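Local structure of ABC sugar transporter, periplasmic sugar binding protein (Legionella pneumophila subsp. pneumophila, 3ROT) at residues Y7-G12 with Q52-A57; I65-P70 with I87-V92. The protein probably binds a sugar in the periplasm and hands it to an ABC transporter for uptake into the cell. All coordinates share one frame; numbering follows the deposited sequence.

Contact 1: residues Y7-G12 with Q52-A57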
loop_
_atom_site.group_PDB
_atom_site.type_symbol
_atom_site.label_atom_id
_atom_site.label_comp_id
_atom_site.label_asym_id
_atom_site.label_seq_id
_atom_site.Cartn_x
_atom_site.Cartn_y
_atom_site.Cartn_z
ATOM N N TYR A 7 11.761 4.853 -21.499
ATOM C CA TYR A 7 11.682 4.169 -20.209
ATOM C C TYR A 7 11.504 5.148 -19.053
ATOM O O TYR A 7 12.078 6.238 -19.056
ATOM C CB TYR A 7 12.960 3.370 -19.939
ATOM C CG TYR A 7 13.114 2.094 -20.738
ATOM C CD1 TYR A 7 12.480 0.919 -20.341
ATOM C CD2 TYR A 7 13.924 2.054 -21.869
ATOM C CE1 TYR A 7 12.658 -0.268 -21.048
ATOM C CE2 TYR A 7 14.106 0.872 -22.586
ATOM C CZ TYR A 7 13.474 -0.282 -22.167
ATOM O OH TYR A 7 13.674 -1.458 -22.853
ATOM N N LEU A 8 10.697 4.747 -18.078
ATOM C CA LEU A 8 10.489 5.533 -16.868
ATOM C C LEU A 8 10.867 4.555 -15.764
ATOM O O LEU A 8 10.182 3.561 -15.538
ATOM C CB LEU A 8 9.028 5.986 -16.720
ATOM C CG LEU A 8 8.640 6.604 -15.363
ATOM C CD1 LEU A 8 9.661 7.660 -14.940
ATOM C CD2 LEU A 8 7.243 7.219 -15.451
ATOM N N ILE A 9 11.977 4.823 -15.093
ATOM C CA ILE A 9 12.451 3.930 -14.055
ATOM C C ILE A 9 12.438 4.597 -12.685
ATOM O O ILE A 9 12.899 5.727 -12.532
ATOM C CB ILE A 9 13.871 3.438 -14.425
ATOM C CG1 ILE A 9 13.847 2.893 -15.862
ATOM C CG2 ILE A 9 14.331 2.368 -13.441
ATOM C CD1 ILE A 9 15.179 2.420 -16.426
ATOM N N THR A 10 11.886 3.903 -11.689
ATOM C CA THR A 10 11.824 4.438 -10.334
ATOM C C THR A 10 12.275 3.408 -9.308
ATOM O O THR A 10 12.538 2.258 -9.640
ATOM C CB THR A 10 10.392 4.917 -9.962
ATOM O OG1 THR A 10 9.500 3.796 -9.917
ATOM C CG2 THR A 10 9.891 5.933 -10.990
ATOM N N HIS A 11 12.375 3.842 -8.060
ATOM C CA HIS A 11 12.809 2.969 -6.978
ATOM C C HIS A 11 11.636 2.407 -6.177
ATOM O O HIS A 11 11.833 1.680 -5.211
ATOM C CB HIS A 11 13.754 3.731 -6.038
ATOM C CG HIS A 11 13.198 5.034 -5.554
ATOM N ND1 HIS A 11 13.363 6.218 -6.245
ATOM C CD2 HIS A 11 12.438 5.331 -4.472
ATOM C CE1 HIS A 11 12.730 7.187 -5.608
ATOM N NE2 HIS A 11 12.160 6.676 -4.529
ATOM N N GLY A 12 10.418 2.753 -6.575
ATOM C CA GLY A 12 9.245 2.263 -5.871
ATOM C C GLY A 12 8.013 2.315 -6.754
ATOM O O GLY A 12 8.002 3.008 -7.773
ATOM N N GLN A 52 19.749 -2.571 -11.940
ATOM C CA GLN A 52 19.677 -3.604 -12.963
ATOM C C GLN A 52 18.671 -3.189 -14.041
ATOM O O GLN A 52 18.910 -3.388 -15.232
ATOM C CB GLN A 52 19.279 -4.940 -12.333
ATOM C CG GLN A 52 19.216 -6.089 -13.322
ATOM C CD GLN A 52 20.409 -6.113 -14.260
ATOM O OE1 GLN A 52 21.562 -6.018 -13.825
ATOM N NE2 GLN A 52 20.140 -6.247 -15.556
ATOM N N PHE A 53 17.547 -2.609 -13.623
ATOM C CA PHE A 53 16.540 -2.142 -14.578
ATOM C C PHE A 53 17.159 -1.153 -15.574
ATOM O O PHE A 53 16.985 -1.278 -16.790
ATOM C CB PHE A 53 15.381 -1.458 -13.851
ATOM C CG PHE A 53 14.389 -2.410 -13.243
ATOM C CD1 PHE A 53 13.842 -3.442 -14.000
ATOM C CD2 PHE A 53 13.970 -2.249 -11.927
ATOM C CE1 PHE A 53 12.886 -4.300 -13.454
ATOM C CE2 PHE A 53 13.018 -3.099 -11.374
ATOM C CZ PHE A 53 12.474 -4.127 -12.141
ATOM N N ILE A 54 17.872 -0.159 -15.048
ATOM C CA ILE A 54 18.526 0.853 -15.866
ATOM C C ILE A 54 19.528 0.209 -16.812
ATOM O O ILE A 54 19.634 0.581 -17.977
ATOM C CB ILE A 54 19.283 1.876 -14.983
ATOM C CG1 ILE A 54 18.286 2.670 -14.138
ATOM C CG2 ILE A 54 20.118 2.796 -15.850
ATOM C CD1 ILE A 54 18.922 3.581 -13.124
ATOM N N GLU A 55 20.268 -0.758 -16.284
ATOM C CA GLU A 55 21.282 -1.472 -17.043
ATOM C C GLU A 55 20.653 -2.247 -18.207
ATOM O O GLU A 55 21.114 -2.157 -19.344
ATOM C CB GLU A 55 22.032 -2.419 -16.104
ATOM C CG GLU A 55 23.548 -2.378 -16.224
ATOM C CD GLU A 55 24.122 -0.978 -16.096
ATOM O OE1 GLU A 55 24.076 -0.220 -17.084
ATOM O OE2 GLU A 55 24.614 -0.628 -15.005
ATOM N N SER A 56 19.598 -3.005 -17.932
ATOM C CA SER A 56 18.952 -3.761 -18.996
ATOM C C SER A 56 18.272 -2.824 -19.987
ATOM O O SER A 56 18.165 -3.139 -21.166
ATOM C CB SER A 56 17.941 -4.765 -18.422
ATOM O OG SER A 56 16.990 -4.139 -17.580
ATOM N N ALA A 57 17.820 -1.667 -19.515
ATOM C CA ALA A 57 17.180 -0.707 -20.403
ATOM C C ALA A 57 18.212 -0.183 -21.399
ATOM O O ALA A 57 17.933 -0.083 -22.595
ATOM C CB ALA A 57 16.593 0.449 -19.600
#
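Ala-57 sets its methyl group squarely on the ring of Tyr-7: CB of Ala-57 lies 3.8 Å from the ring centroid of Tyr-7, only 9° off the ring normal, a CH-pi contact over the face. The ring is brought under the helix because CG of Tyr-7 stands anti to the carbonyl carbon (chi1 -74°). Its hydroxyl hydrogen-bonds Thr-60, just past the helix, and more weakly Lys-5. Two residues on, Ile-9 points the same way and touches Ile-54 with both of its branches. The longer one runs out to the helix backbone, where CD1 of Ile-9 comes within 3.7 Å of CA of Ile-54, and the same methyl is 4.0 Å from CB of Ala-57. The shorter branch, CG2 of Ile-9, rests 4.0 Å from CB of Phe-53 and equally close to CG1 of Ile-54. Phe-53 therefore touches at the root of its side chain; the end leads away from strand 5-9, and Phe-53 also touches Leu-39 of the edge strand 35-39. Strand residues 7-9 and helix residues 52-57 run nearly antiparallel, at 165°, their axes approaching to 9.6 Å, the usual layering of a helix on a parallel sheet in an alpha/beta fold. No hydrogen bond joins the two segments, so the fit of helix on strand depends on the shapes of these apolar side chains and the one methyl-on-ring contact.

Contact 2: residues I65-P70 with I87-V92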
loop_
_atom_site.group_PDB
_atom_site.type_symbol
_atom_site.label_atom_id
_atom_site.label_comp_id
_atom_site.label_asym_id
_atom_site.label_seq_id
_atom_site.Cartn_x
_atom_site.Cartn_y
_atom_site.Cartn_z
ATOM N N ILE A 65 15.474 7.872 -21.361
ATOM C CA ILE A 65 15.130 7.288 -20.078
ATOM C C ILE A 65 14.916 8.375 -19.045
ATOM O O ILE A 65 15.669 9.352 -18.988
ATOM C CB ILE A 65 16.253 6.351 -19.545
ATOM C CG1 ILE A 65 16.389 5.116 -20.438
ATOM C CG2 ILE A 65 15.933 5.899 -18.115
ATOM C CD1 ILE A 65 17.497 4.179 -19.998
ATOM N N ALA A 66 13.864 8.218 -18.250
ATOM C CA ALA A 66 13.589 9.141 -17.166
ATOM C C ALA A 66 13.773 8.224 -15.962
ATOM O O ALA A 66 13.299 7.084 -15.970
ATOM C CB ALA A 66 12.166 9.659 -17.240
ATOM N N THR A 67 14.493 8.691 -14.949
ATOM C CA THR A 67 14.720 7.853 -13.785
ATOM C C THR A 67 14.947 8.662 -12.510
ATOM O O THR A 67 15.364 9.814 -12.560
ATOM C CB THR A 67 15.937 6.906 -14.009
ATOM O OG1 THR A 67 16.040 5.985 -12.918
ATOM C CG2 THR A 67 17.236 7.692 -14.104
ATOM N N THR A 68 14.629 8.059 -11.373
ATOM C CA THR A 68 14.858 8.697 -10.093
ATOM C C THR A 68 16.305 8.317 -9.763
ATOM O O THR A 68 16.822 7.332 -10.282
ATOM C CB THR A 68 13.916 8.139 -9.000
ATOM O OG1 THR A 68 14.249 6.773 -8.736
ATOM C CG2 THR A 68 12.464 8.203 -9.454
ATOM N N ILE A 69 16.970 9.106 -8.929
ATOM C CA ILE A 69 18.344 8.815 -8.560
ATOM C C ILE A 69 18.443 9.103 -7.064
ATOM O O ILE A 69 18.971 10.141 -6.655
ATOM C CB ILE A 69 19.331 9.705 -9.364
ATOM C CG1 ILE A 69 18.952 9.685 -10.851
ATOM C CG2 ILE A 69 20.771 9.200 -9.173
ATOM C CD1 ILE A 69 19.855 10.537 -11.764
ATOM N N PRO A 70 17.915 8.183 -6.228
ATOM C CA PRO A 70 17.898 8.278 -4.761
ATOM C C PRO A 70 19.203 7.952 -4.041
ATOM O O PRO A 70 19.211 7.823 -2.821
ATOM C CB PRO A 70 16.790 7.314 -4.374
ATOM C CG PRO A 70 16.993 6.211 -5.349
ATOM C CD PRO A 70 17.233 6.950 -6.666
ATOM N N ILE A 87 22.634 7.909 -24.807
ATOM C CA ILE A 87 21.215 7.728 -24.516
ATOM C C ILE A 87 20.848 8.837 -23.531
ATOM O O ILE A 87 21.414 8.915 -22.440
ATOM C CB ILE A 87 20.936 6.359 -23.856
ATOM C CG1 ILE A 87 21.253 5.231 -24.844
ATOM C CG2 ILE A 87 19.472 6.271 -23.424
ATOM C CD1 ILE A 87 21.245 3.852 -24.230
ATOM N N PRO A 88 19.905 9.716 -23.908
ATOM C CA PRO A 88 19.492 10.814 -23.032
ATOM C C PRO A 88 18.878 10.305 -21.735
ATOM O O PRO A 88 18.053 9.395 -21.750
ATOM C CB PRO A 88 18.466 11.569 -23.875
ATOM C CG PRO A 88 18.824 11.203 -25.286
ATOM C CD PRO A 88 19.152 9.746 -25.170
ATOM N N VAL A 89 19.284 10.891 -20.617
ATOM C CA VAL A 89 18.737 10.499 -19.330
ATOM C C VAL A 89 18.274 11.734 -18.575
ATOM O O VAL A 89 19.017 12.700 -18.429
ATOM C CB VAL A 89 19.767 9.751 -18.468
ATOM C CG1 VAL A 89 19.126 9.336 -17.155
ATOM C CG2 VAL A 89 20.277 8.528 -19.216
ATOM N N ILE A 90 17.025 11.701 -18.126
ATOM C CA ILE A 90 16.446 12.803 -17.375
ATOM C C ILE A 90 16.171 12.325 -15.959
ATOM O O ILE A 90 15.683 11.216 -15.758
ATOM C CB ILE A 90 15.133 13.296 -18.039
ATOM C CG1 ILE A 90 15.472 14.102 -19.296
ATOM C CG2 ILE A 90 14.325 14.153 -17.070
ATOM C CD1 ILE A 90 14.255 14.688 -19.993
ATOM N N ALA A 91 16.515 13.144 -14.972
ATOM C CA ALA A 91 16.283 12.765 -13.586
ATOM C C ALA A 91 14.929 13.315 -13.144
ATOM O O ALA A 91 14.599 14.466 -13.419
ATOM C CB ALA A 91 17.393 13.315 -12.688
ATOM N N VAL A 92 14.148 12.477 -12.472
ATOM C CA VAL A 92 12.848 12.889 -11.974
ATOM C C VAL A 92 12.683 12.501 -10.509
ATOM O O VAL A 92 13.257 11.504 -10.047
ATOM C CB VAL A 92 11.705 12.247 -12.795
ATOM C CG1 VAL A 92 11.815 12.659 -14.249
ATOM C CG2 VAL A 92 11.762 10.737 -12.667
#
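Ile-65, Val-92 and Thr-67 bury the most surface where strand 64-67 pairs in parallel with strand 89-92. The backbone N and O of Ile-65 both turn to the partner strand and straddle Val-89: its N donates to O of Pro-88 at 3.0 Å, and its O takes the N-H of Ile-90 at 2.8 Å, a nearly straight bond (167° at the hydrogen). Its side chain reaches back past the start of the partner strand, CG1 of Ile-65 lying 4.4 Å from CG2 of Ile-87. Thr-67 repeats the pattern one step on, its N bonding to O of Ile-90 and its O accepting from N of Val-92. That last donor sits well above the carbonyl plane of Thr-67, 44° out of it. With OG1 anti to its own N (chi1 -173°), Thr-67 turns CG2 obliquely across Val-89, 3.9 Å from CG1 of that valine. Its OG1 hydrogen-bonds O of Ile-9 in the adjoining strand, though O of Thr-68 is also within reach of the same proton. Val-92 closes the far end: its CG2 packs 3.7 Å from O of Thr-67, and its own O meets CA of Thr-68 in a CA-H...O contact of 3.2 Å. Beyond the strand, Ile-69 swings its CD1 back to 3.8 Å from CB of Ala-91. The two strands are joined through helix 76-85 as a beta-alpha-beta unit. That helix packs against Val-89 and Ile-69, while helix 47-59 covers Ile-65 and Thr-67 on the same face. On the other face, which carries Ala-66 and Ile-90, helix 247-264 packs against both and against Val-92; strand 5-9 continues the sheet beyond 64-67.

Both contacts are buried in the same domain, their centres about 9 Å apart, and they meet in one parallel sheet: strand 5-9 of contact 1 is the neighbour of strand 64-67 of contact 2. Contact 1 layers a helix on the sheet by side chains alone; contact 2 builds the sheet itself, with backbone hydrogen bonds doing the main work. Helix 47-59 leads in the chain to strand 64-67, tying the two together. They touch directly where N of Ile-9 bonds to O of Ala-66, and where ND1 of His-11 hydrogen-bonds OG1 of Thr-68. NE2 of His-11 hydrogen-bonds a glycerol, probably from the crystallisation liquor, which may mark a pocket.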